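Local coordinates for protein purine nucleoside phosphorylase (Schistosoma mansoni, PDB 6AWE) that probably catalyses the reversible phosphorolysis of purine nucleosides such as inosine and guanosine, yielding the free base and ribose 1-phosphate, at residues N117-I122 against C216-M221; V240-N245 against L263-K268. All coordinates share one frame; numbering follows the deposited sequence.

Contact 1: N117-I122 against C216-M221; sequences NLAGGI and CDVVGM. With C0J (2-fluoro-6-{[2-(pyridin-2-yl)ethyl]amino}benzonitrile), chain J.
I122 reaches obliquely across V219, its CD1 within 4.1 Å of V219 CG1. The torsion (chi1 -57°) that puts CG1 beside the backbone N leaves CG2 of I122 anti to that N, where it meets C216 O at 3.4 Å. V219 uses its branches separately: CG1 leans over the G120 carbonyl, whereas CG2, anti to the backbone N, approaches the nitrile nitrogen N2 of the bound ligand C0J at 3.7 Å. A119 projects with V218 onto the other side of the sheet, its CB only 3.3 Å from V219 O. Between these side chains G120 and V219 form an antiparallel hydrogen-bonded pair, with G120 N to V219 O at 2.8 Å and the return bond equally in the carbonyl plane. The next bond is as straight at its hydrogen, but I122 N comes to D217 O from 43° out of the carbonyl plane. G120 has no side chain, and its backbone N sits over the face of the fluorobenzonitrile ring, 3.4 Å from C3, while the extended M221 brings CE up beside the nitrile. Two antiparallel strands thus form one wall of the ligand-binding pocket, consistent with the purine site of the phosphorylase fold.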
ATOM      1  N   ASN A 117     -19.051 -11.246   6.373  1.00 21.54           N
ATOM      2  CA  ASN A 117     -17.835 -11.749   5.767  1.00 21.96           C
ATOM      3  C   ASN A 117     -17.294 -12.908   6.589  1.00 21.13           C
ATOM      4  O   ASN A 117     -17.755 -13.169   7.711  1.00 22.75           O
ATOM      5  CB  ASN A 117     -16.775 -10.634   5.617  1.00 23.85           C
ATOM      6  CG  ASN A 117     -16.321 -10.055   6.930  1.00 24.41           C
ATOM      7  OD1 ASN A 117     -15.756 -10.739   7.757  1.00 24.04           O
ATOM      8  ND2 ASN A 117     -16.473  -8.750   7.084  1.00 28.32           N
ATOM      9  N   LEU A 118     -16.351 -13.632   5.985  1.00 21.32           N
ATOM     10  CA  LEU A 118     -15.513 -14.604   6.683  1.00 21.05           C
ATOM     11  C   LEU A 118     -14.152 -13.991   6.984  1.00 22.47           C
ATOM     12  O   LEU A 118     -13.566 -13.314   6.126  1.00 23.48           O
ATOM     13  CB  LEU A 118     -15.341 -15.865   5.844  1.00 25.04           C
ATOM     14  CG  LEU A 118     -16.407 -17.007   5.822  1.00 34.11           C
ATOM     15  CD1 LEU A 118     -16.264 -17.843   7.095  1.00 38.76           C
ATOM     16  CD2 LEU A 118     -17.785 -16.496   5.727  1.00 40.06           C
ATOM     17  N   ALA A 119     -13.619 -14.271   8.182  1.00 21.15           N
ATOM     18  CA  ALA A 119     -12.405 -13.616   8.646  1.00 21.90           C
ATOM     19  C   ALA A 119     -11.579 -14.538   9.529  1.00 26.14           C
ATOM     20  O   ALA A 119     -12.096 -15.496  10.128  1.00 25.16           O
ATOM     21  CB  ALA A 119     -12.713 -12.322   9.422  1.00 21.65           C
ATOM     22  N   GLY A 120     -10.290 -14.215   9.630  1.00 21.55           N
ATOM     23  CA  GLY A 120      -9.405 -14.882  10.595  1.00 21.70           C
ATOM     24  C   GLY A 120      -9.404 -14.191  11.951  1.00 21.35           C
ATOM     25  O   GLY A 120      -9.449 -12.968  12.035  1.00 23.52           O
ATOM     26  N   GLY A 121      -9.377 -14.994  13.021  1.00 22.20           N
ATOM     27  CA  GLY A 121      -9.339 -14.439  14.368  1.00 20.68           C
ATOM     28  C   GLY A 121      -7.917 -14.132  14.832  1.00 23.46           C
ATOM     29  O   GLY A 121      -7.030 -14.972  14.707  1.00 28.88           O
ATOM     30  N   ILE A 122      -7.727 -12.927  15.408  1.00 22.11           N
ATOM     31  CA  ILE A 122      -6.468 -12.514  16.033  1.00 25.24           C
ATOM     32  C   ILE A 122      -6.568 -12.524  17.578  1.00 26.49           C
ATOM     33  O   ILE A 122      -5.727 -13.108  18.273  1.00 27.64           O
ATOM     34  CB  ILE A 122      -6.048 -11.121  15.516  1.00 23.64           C
ATOM     35  CG1 ILE A 122      -5.904 -11.051  13.976  1.00 26.77           C
ATOM     36  CG2 ILE A 122      -4.744 -10.659  16.143  1.00 26.10           C
ATOM     37  CD1 ILE A 122      -4.807 -12.018  13.398  1.00 29.82           C
ATOM     38  N   CYS A 216      -5.522  -5.237  16.421  1.00 28.15           N
ATOM     39  CA  CYS A 216      -6.560  -5.819  15.571  1.00 23.65           C
ATOM     40  C   CYS A 216      -7.144  -7.053  16.220  1.00 25.93           C
ATOM     41  O   CYS A 216      -6.430  -7.832  16.860  1.00 28.16           O
ATOM     42  CB  CYS A 216      -6.004  -6.189  14.217  1.00 23.10           C
ATOM     43  SG  CYS A 216      -5.180  -4.843  13.379  1.00 30.69           S
ATOM     44  N   ASP A 217      -8.457  -7.232  16.049  1.00 22.55           N
ATOM     45  CA  ASP A 217      -9.126  -8.412  16.570  1.00 21.71           C
ATOM     46  C   ASP A 217      -9.409  -9.465  15.510  1.00 21.11           C
ATOM     47  O   ASP A 217      -9.455 -10.656  15.849  1.00 23.04           O
ATOM     48  CB  ASP A 217     -10.456  -8.022  17.205  1.00 22.22           C
ATOM     49  CG  ASP A 217     -10.264  -7.091  18.434  1.00 32.14           C
ATOM     50  OD1 ASP A 217      -9.684  -7.596  19.410  1.00 33.90           O
ATOM     51  OD2 ASP A 217     -10.648  -5.889  18.411  1.00 26.59           O
ATOM     52  N   VAL A 218      -9.685  -9.069  14.272  1.00 21.62           N
ATOM     53  CA  VAL A 218      -9.951 -10.007  13.172  1.00 22.24           C
ATOM     54  C   VAL A 218      -9.280  -9.457  11.915  1.00 20.82           C
ATOM     55  O   VAL A 218      -8.937  -8.274  11.840  1.00 20.74           O
ATOM     56  CB  VAL A 218     -11.470 -10.238  12.923  1.00 25.43           C
ATOM     57  CG1 VAL A 218     -12.206 -10.550  14.208  1.00 28.57           C
ATOM     58  CG2 VAL A 218     -12.140  -9.026  12.308  1.00 27.60           C
ATOM     59  N   VAL A 219      -9.090 -10.329  10.911  1.00 19.37           N
ATOM     60  CA  VAL A 219      -8.471  -9.938   9.619  1.00 20.25           C
ATOM     61  C   VAL A 219      -9.250 -10.561   8.455  1.00 19.30           C
ATOM     62  O   VAL A 219      -9.630 -11.742   8.478  1.00 20.14           O
ATOM     63  CB  VAL A 219      -6.970 -10.332   9.558  1.00 22.18           C
ATOM     64  CG1 VAL A 219      -6.782 -11.835   9.776  1.00 26.76           C
ATOM     65  CG2 VAL A 219      -6.345  -9.920   8.219  1.00 20.14           C
ATOM     66  N   GLY A 220      -9.508  -9.752   7.415  1.00 19.69           N
ATOM     67  CA  GLY A 220     -10.147 -10.260   6.215  1.00 20.70           C
ATOM     68  C   GLY A 220      -9.808  -9.441   4.984  1.00 21.54           C
ATOM     69  O   GLY A 220      -9.106  -8.426   5.085  1.00 19.20           O
ATOM     70  N   MET A 221     -10.429  -9.844   3.826  1.00 17.88           N
ATOM     71  CA  MET A 221     -10.058  -9.331   2.489  1.00 16.85           C
ATOM     72  C   MET A 221     -11.179  -8.556   1.803  1.00 19.97           C
ATOM     73  O   MET A 221     -11.163  -8.417   0.570  1.00 19.93           O
ATOM     74  CB  MET A 221      -9.590 -10.466   1.564  1.00 19.78           C
ATOM     75  CG  MET A 221      -8.568 -11.317   2.156  1.00 21.12           C
ATOM     76  SD  MET A 221      -8.165 -12.703   0.973  1.00 21.38           S
ATOM     77  CE  MET A 221      -7.257 -13.761   2.099  1.00 22.97           C
TER
HETATM   78  C12 C0J J 309      -8.368 -14.466   6.380  0.87 19.98           C
HETATM   79  C13 C0J J 309      -7.416 -13.332   5.924  0.87 20.57           C
HETATM   80  C11 C0J J 309      -3.909 -20.254   9.529  0.87 29.29           C
HETATM   81  C10 C0J J 309      -2.947 -20.624   8.707  0.87 36.84           C
HETATM   82  C9  C0J J 309      -2.407 -19.656   7.687  0.87 36.70           C
HETATM   83  C8  C0J J 309      -2.903 -18.463   7.620  0.87 32.64           C
HETATM   84  C7  C0J J 309      -4.026 -18.044   8.561  0.87 28.73           C
HETATM   85  C4  C0J J 309      -8.008 -15.481   7.181  0.87 20.10           C
HETATM   86  C5  C0J J 309      -6.138 -16.782   8.324  0.87 21.53           C
HETATM   87  C6  C0J J 309      -4.614 -16.636   8.436  0.87 26.30           C
HETATM   88  C3  C0J J 309      -9.001 -16.580   7.510  0.87 20.27           C
HETATM   89  C2  C0J J 309     -10.248 -16.527   6.966  0.87 23.51           C
HETATM   90  C1  C0J J 309     -10.645 -15.388   6.052  0.87 25.00           C
HETATM   91  N2  C0J J 309      -6.727 -12.477   5.585  0.87 20.99           N
HETATM   92  C   C0J J 309      -9.747 -14.453   5.785  0.87 21.19           C
HETATM   93  F   C0J J 309     -10.117 -13.449   4.956  0.87 23.98           F
HETATM   94  N   C0J J 309      -6.702 -15.552   7.737  0.87 21.53           N
HETATM   95  N1  C0J J 309      -4.499 -18.891   9.453  0.87 27.05           N
HETATM   96  O   HOH W   1     -13.432 -10.843   5.168  1.00 31.27           O

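Contact 2: V240-N245 against L263-K268; sequences VSLIAN and LAVAEK. With C0J (2-fluoro-6-{[2-(pyridin-2-yl)ethyl]amino}benzonitrile), chain J.
V265 meets two flat peptide groups with its two methyls: CG1 approaches I243 O at 3.7 Å, obliquely, beyond the oxygen and well out of the peptide plane, while CG2 lies at the same separation from A244 O, near the carbonyl plane and off the oxygen. The torsion that sets CG1 anti to the backbone N (chi1 177°) gives each carbonyl oxygen one methyl. No hydrogen bond links helix and strand here; A244 O is instead bonded to S128 OG. At the end of the strand segment, the carboxamide of N245 is turned to the bound ligand C0J. Its OD1 is 3.5 Å from C3, on the rim of the fluorobenzonitrile ring, and A244 CB is 3.9 Å from C2 next to it. ND2 gives pyridine N1 a weak, bent hydrogen bond of 2.9 Å and also bonds to D250 OD2, while OD1 only packs against the ligand; the two bonds of ND2 probably restrain the turn of the amide. This is the helix-on-sheet layer of the alpha/beta phosphorylase fold, in which helix 259-283 packs across strand 236-246 at 132° between the short segments. L242 also points to the helix: its CG is 4.3 Å from V265 CG1, and CD2 nestles against the helix backbone, 3.8 Å from A266 CA. On the far side of the strand I243 leans on V132 and V218.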
ATOM      1  N   VAL A 240     -20.707  -7.801  10.122  1.00 21.43           N
ATOM      2  CA  VAL A 240     -20.503  -8.929  11.048  1.00 20.65           C
ATOM      3  C   VAL A 240     -19.530  -9.909  10.398  1.00 20.90           C
ATOM      4  O   VAL A 240     -19.747 -10.321   9.258  1.00 22.08           O
ATOM      5  CB  VAL A 240     -21.817  -9.651  11.349  1.00 20.15           C
ATOM      6  CG1 VAL A 240     -21.586 -10.814  12.340  1.00 26.95           C
ATOM      7  CG2 VAL A 240     -22.890  -8.662  11.895  1.00 25.58           C
ATOM      8  N   SER A 241     -18.462 -10.269  11.105  1.00 21.43           N
ATOM      9  CA  SER A 241     -17.555 -11.310  10.632  1.00 21.69           C
ATOM     10  C   SER A 241     -17.883 -12.659  11.282  1.00 20.13           C
ATOM     11  O   SER A 241     -18.121 -12.730  12.501  1.00 21.40           O
ATOM     12  CB  SER A 241     -16.089 -10.954  10.954  1.00 23.72           C
ATOM     13  OG  SER A 241     -15.554  -9.848  10.227  1.00 23.62           O
ATOM     14  N   LEU A 242     -17.822 -13.748  10.470  1.00 20.74           N
ATOM     15  CA  LEU A 242     -17.820 -15.116  10.972  1.00 22.14           C
ATOM     16  C   LEU A 242     -16.369 -15.603  11.004  1.00 21.30           C
ATOM     17  O   LEU A 242     -15.631 -15.520  10.013  1.00 22.10           O
ATOM     18  CB  LEU A 242     -18.700 -16.018  10.097  1.00 22.84           C
ATOM     19  CG  LEU A 242     -18.596 -17.531  10.274  1.00 21.86           C
ATOM     20  CD1 LEU A 242     -19.023 -17.866  11.636  1.00 23.56           C
ATOM     21  CD2 LEU A 242     -19.406 -18.271   9.224  1.00 26.79           C
ATOM     22  N   ILE A 243     -15.949 -16.072  12.163  1.00 22.73           N
ATOM     23  CA  ILE A 243     -14.548 -16.441  12.367  1.00 23.41           C
ATOM     24  C   ILE A 243     -14.280 -17.859  11.872  1.00 21.05           C
ATOM     25  O   ILE A 243     -14.851 -18.822  12.387  1.00 20.41           O
ATOM     26  CB  ILE A 243     -14.191 -16.301  13.860  1.00 22.89           C
ATOM     27  CG1 ILE A 243     -14.446 -14.858  14.347  1.00 23.66           C
ATOM     28  CG2 ILE A 243     -12.771 -16.716  14.099  1.00 23.19           C
ATOM     29  CD1 ILE A 243     -13.637 -13.769  13.587  1.00 21.57           C
ATOM     30  N   ALA A 244     -13.348 -18.001  10.914  1.00 21.28           N
ATOM     31  CA  ALA A 244     -13.012 -19.323  10.367  1.00 21.56           C
ATOM     32  C   ALA A 244     -12.067 -20.121  11.273  1.00 23.25           C
ATOM     33  O   ALA A 244     -12.140 -21.350  11.323  1.00 21.60           O
ATOM     34  CB  ALA A 244     -12.359 -19.145   8.992  1.00 23.95           C
ATOM     35  N   ASN A 245     -11.156 -19.422  11.957  1.00 20.81           N
ATOM     36  CA  ASN A 245     -10.022 -19.998  12.669  1.00 21.60           C
ATOM     37  C   ASN A 245      -9.403 -18.907  13.531  1.00 28.14           C
ATOM     38  O   ASN A 245      -9.704 -17.723  13.353  1.00 28.05           O
ATOM     39  CB  ASN A 245      -8.999 -20.550  11.691  1.00 22.22           C
ATOM     40  CG  ASN A 245      -8.261 -19.450  10.934  1.00 28.20           C
ATOM     41  OD1 ASN A 245      -8.878 -18.592  10.314  1.00 27.80           O
ATOM     42  ND2 ASN A 245      -6.935 -19.445  11.021  1.00 26.51           N
ATOM     43  N   LEU A 263     -15.054 -22.585   4.040  1.00 26.61           N
ATOM     44  CA  LEU A 263     -16.425 -22.827   3.606  1.00 24.92           C
ATOM     45  C   LEU A 263     -17.122 -23.843   4.488  1.00 24.32           C
ATOM     46  O   LEU A 263     -18.334 -23.795   4.609  1.00 24.54           O
ATOM     47  CB  LEU A 263     -16.448 -23.297   2.142  1.00 27.13           C
ATOM     48  CG  LEU A 263     -16.027 -22.310   1.052  1.00 28.78           C
ATOM     49  CD1 LEU A 263     -16.032 -22.944  -0.329  1.00 42.45           C
ATOM     50  CD2 LEU A 263     -16.981 -21.106   1.052  1.00 31.44           C
ATOM     51  N   ALA A 264     -16.390 -24.779   5.103  1.00 24.77           N
ATOM     52  CA  ALA A 264     -17.047 -25.728   6.021  1.00 24.80           C
ATOM     53  C   ALA A 264     -17.585 -25.017   7.258  1.00 23.76           C
ATOM     54  O   ALA A 264     -18.675 -25.372   7.778  1.00 25.75           O
ATOM     55  CB  ALA A 264     -16.074 -26.839   6.411  1.00 28.48           C
ATOM     56  N   VAL A 265     -16.845 -24.009   7.747  1.00 23.77           N
ATOM     57  CA  VAL A 265     -17.329 -23.187   8.857  1.00 25.16           C
ATOM     58  C   VAL A 265     -18.550 -22.389   8.431  1.00 25.93           C
ATOM     59  O   VAL A 265     -19.516 -22.264   9.195  1.00 25.27           O
ATOM     60  CB  VAL A 265     -16.211 -22.263   9.384  1.00 27.69           C
ATOM     61  CG1 VAL A 265     -16.770 -21.369  10.503  1.00 30.06           C
ATOM     62  CG2 VAL A 265     -15.118 -23.130   9.912  1.00 26.34           C
ATOM     63  N   ALA A 266     -18.559 -21.875   7.191  1.00 26.71           N
ATOM     64  CA  ALA A 266     -19.734 -21.125   6.740  1.00 27.07           C
ATOM     65  C   ALA A 266     -20.964 -22.014   6.687  1.00 26.02           C
ATOM     66  O   ALA A 266     -22.067 -21.589   7.059  1.00 27.67           O
ATOM     67  CB  ALA A 266     -19.480 -20.506   5.360  1.00 25.77           C
ATOM     68  N   GLU A 267     -20.807 -23.259   6.236  1.00 24.63           N
ATOM     69  CA  GLU A 267     -21.969 -24.141   6.184  1.00 25.50           C
ATOM     70  C   GLU A 267     -22.485 -24.420   7.602  1.00 25.54           C
ATOM     71  O   GLU A 267     -23.700 -24.594   7.825  1.00 26.74           O
ATOM     72  CB  GLU A 267     -21.609 -25.448   5.445  1.00 33.01           C
ATOM     73  CG  GLU A 267     -22.724 -26.480   5.457  1.00 46.69           C
ATOM     74  CD  GLU A 267     -24.061 -25.887   5.027  1.00 71.11           C
ATOM     75  OE1 GLU A 267     -24.060 -24.860   4.304  1.00 81.34           O
ATOM     76  OE2 GLU A 267     -25.113 -26.435   5.420  1.00 77.79           O
ATOM     77  N   LYS A 268     -21.570 -24.548   8.559  1.00 24.45           N
ATOM     78  CA  LYS A 268     -21.969 -24.876   9.943  1.00 25.26           C
ATOM     79  C   LYS A 268     -22.823 -23.775  10.565  1.00 24.91           C
ATOM     80  O   LYS A 268     -23.689 -24.045  11.421  1.00 26.38           O
ATOM     81  CB  LYS A 268     -20.705 -25.082  10.801  1.00 30.42           C
ATOM     82  CG  LYS A 268     -20.955 -25.478  12.281  1.00 38.77           C
ATOM     83  CD  LYS A 268     -19.609 -25.599  13.018  1.00 44.05           C
ATOM     84  CE  LYS A 268     -19.774 -25.657  14.543  1.00 53.47           C
ATOM     85  NZ  LYS A 268     -18.461 -25.511  15.257  1.00 51.79           N
TER
HETATM   86  C12 C0J J 309      -8.368 -14.466   6.380  0.87 19.98           C
HETATM   87  C13 C0J J 309      -7.416 -13.332   5.924  0.87 20.57           C
HETATM   88  C11 C0J J 309      -3.909 -20.254   9.529  0.87 29.29           C
HETATM   89  C10 C0J J 309      -2.947 -20.624   8.707  0.87 36.84           C
HETATM   90  C9  C0J J 309      -2.407 -19.656   7.687  0.87 36.70           C
HETATM   91  C8  C0J J 309      -2.903 -18.463   7.620  0.87 32.64           C
HETATM   92  C7  C0J J 309      -4.026 -18.044   8.561  0.87 28.73           C
HETATM   93  C4  C0J J 309      -8.008 -15.481   7.181  0.87 20.10           C
HETATM   94  C5  C0J J 309      -6.138 -16.782   8.324  0.87 21.53           C
HETATM   95  C6  C0J J 309      -4.614 -16.636   8.436  0.87 26.30           C
HETATM   96  C3  C0J J 309      -9.001 -16.580   7.510  0.87 20.27           C
HETATM   97  C2  C0J J 309     -10.248 -16.527   6.966  0.87 23.51           C
HETATM   98  C1  C0J J 309     -10.645 -15.388   6.052  0.87 25.00           C
HETATM   99  N2  C0J J 309      -6.727 -12.477   5.585  0.87 20.99           N
HETATM  100  C   C0J J 309      -9.747 -14.453   5.785  0.87 21.19           C
HETATM  101  F   C0J J 309     -10.117 -13.449   4.956  0.87 23.98           F
HETATM  102  N   C0J J 309      -6.702 -15.552   7.737  0.87 21.53           N
HETATM  103  N1  C0J J 309      -4.499 -18.891   9.453  0.87 27.05           N

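Contact 1 closes before contact 2 opens along the chain, and their centres are 11 Å apart on one side of the molecule. They share the central mixed sheet: strand 112-121 lies between strand 218-220, its antiparallel partner in contact 1, and strand 236-246, its parallel partner, which carries helix 259-283 in contact 2. The seam between the contacts is polar and apolar: N117 OD1 and S241 OG are probably hydrogen-bonded at 2.6 Å, G121 N probably bonds to N245 O, and V218 packs on I243. Both reach the same ligand molecule, so neighbouring strand ends build one pocket, which E203 and N197 complete with further hydrogen bonds to C0J.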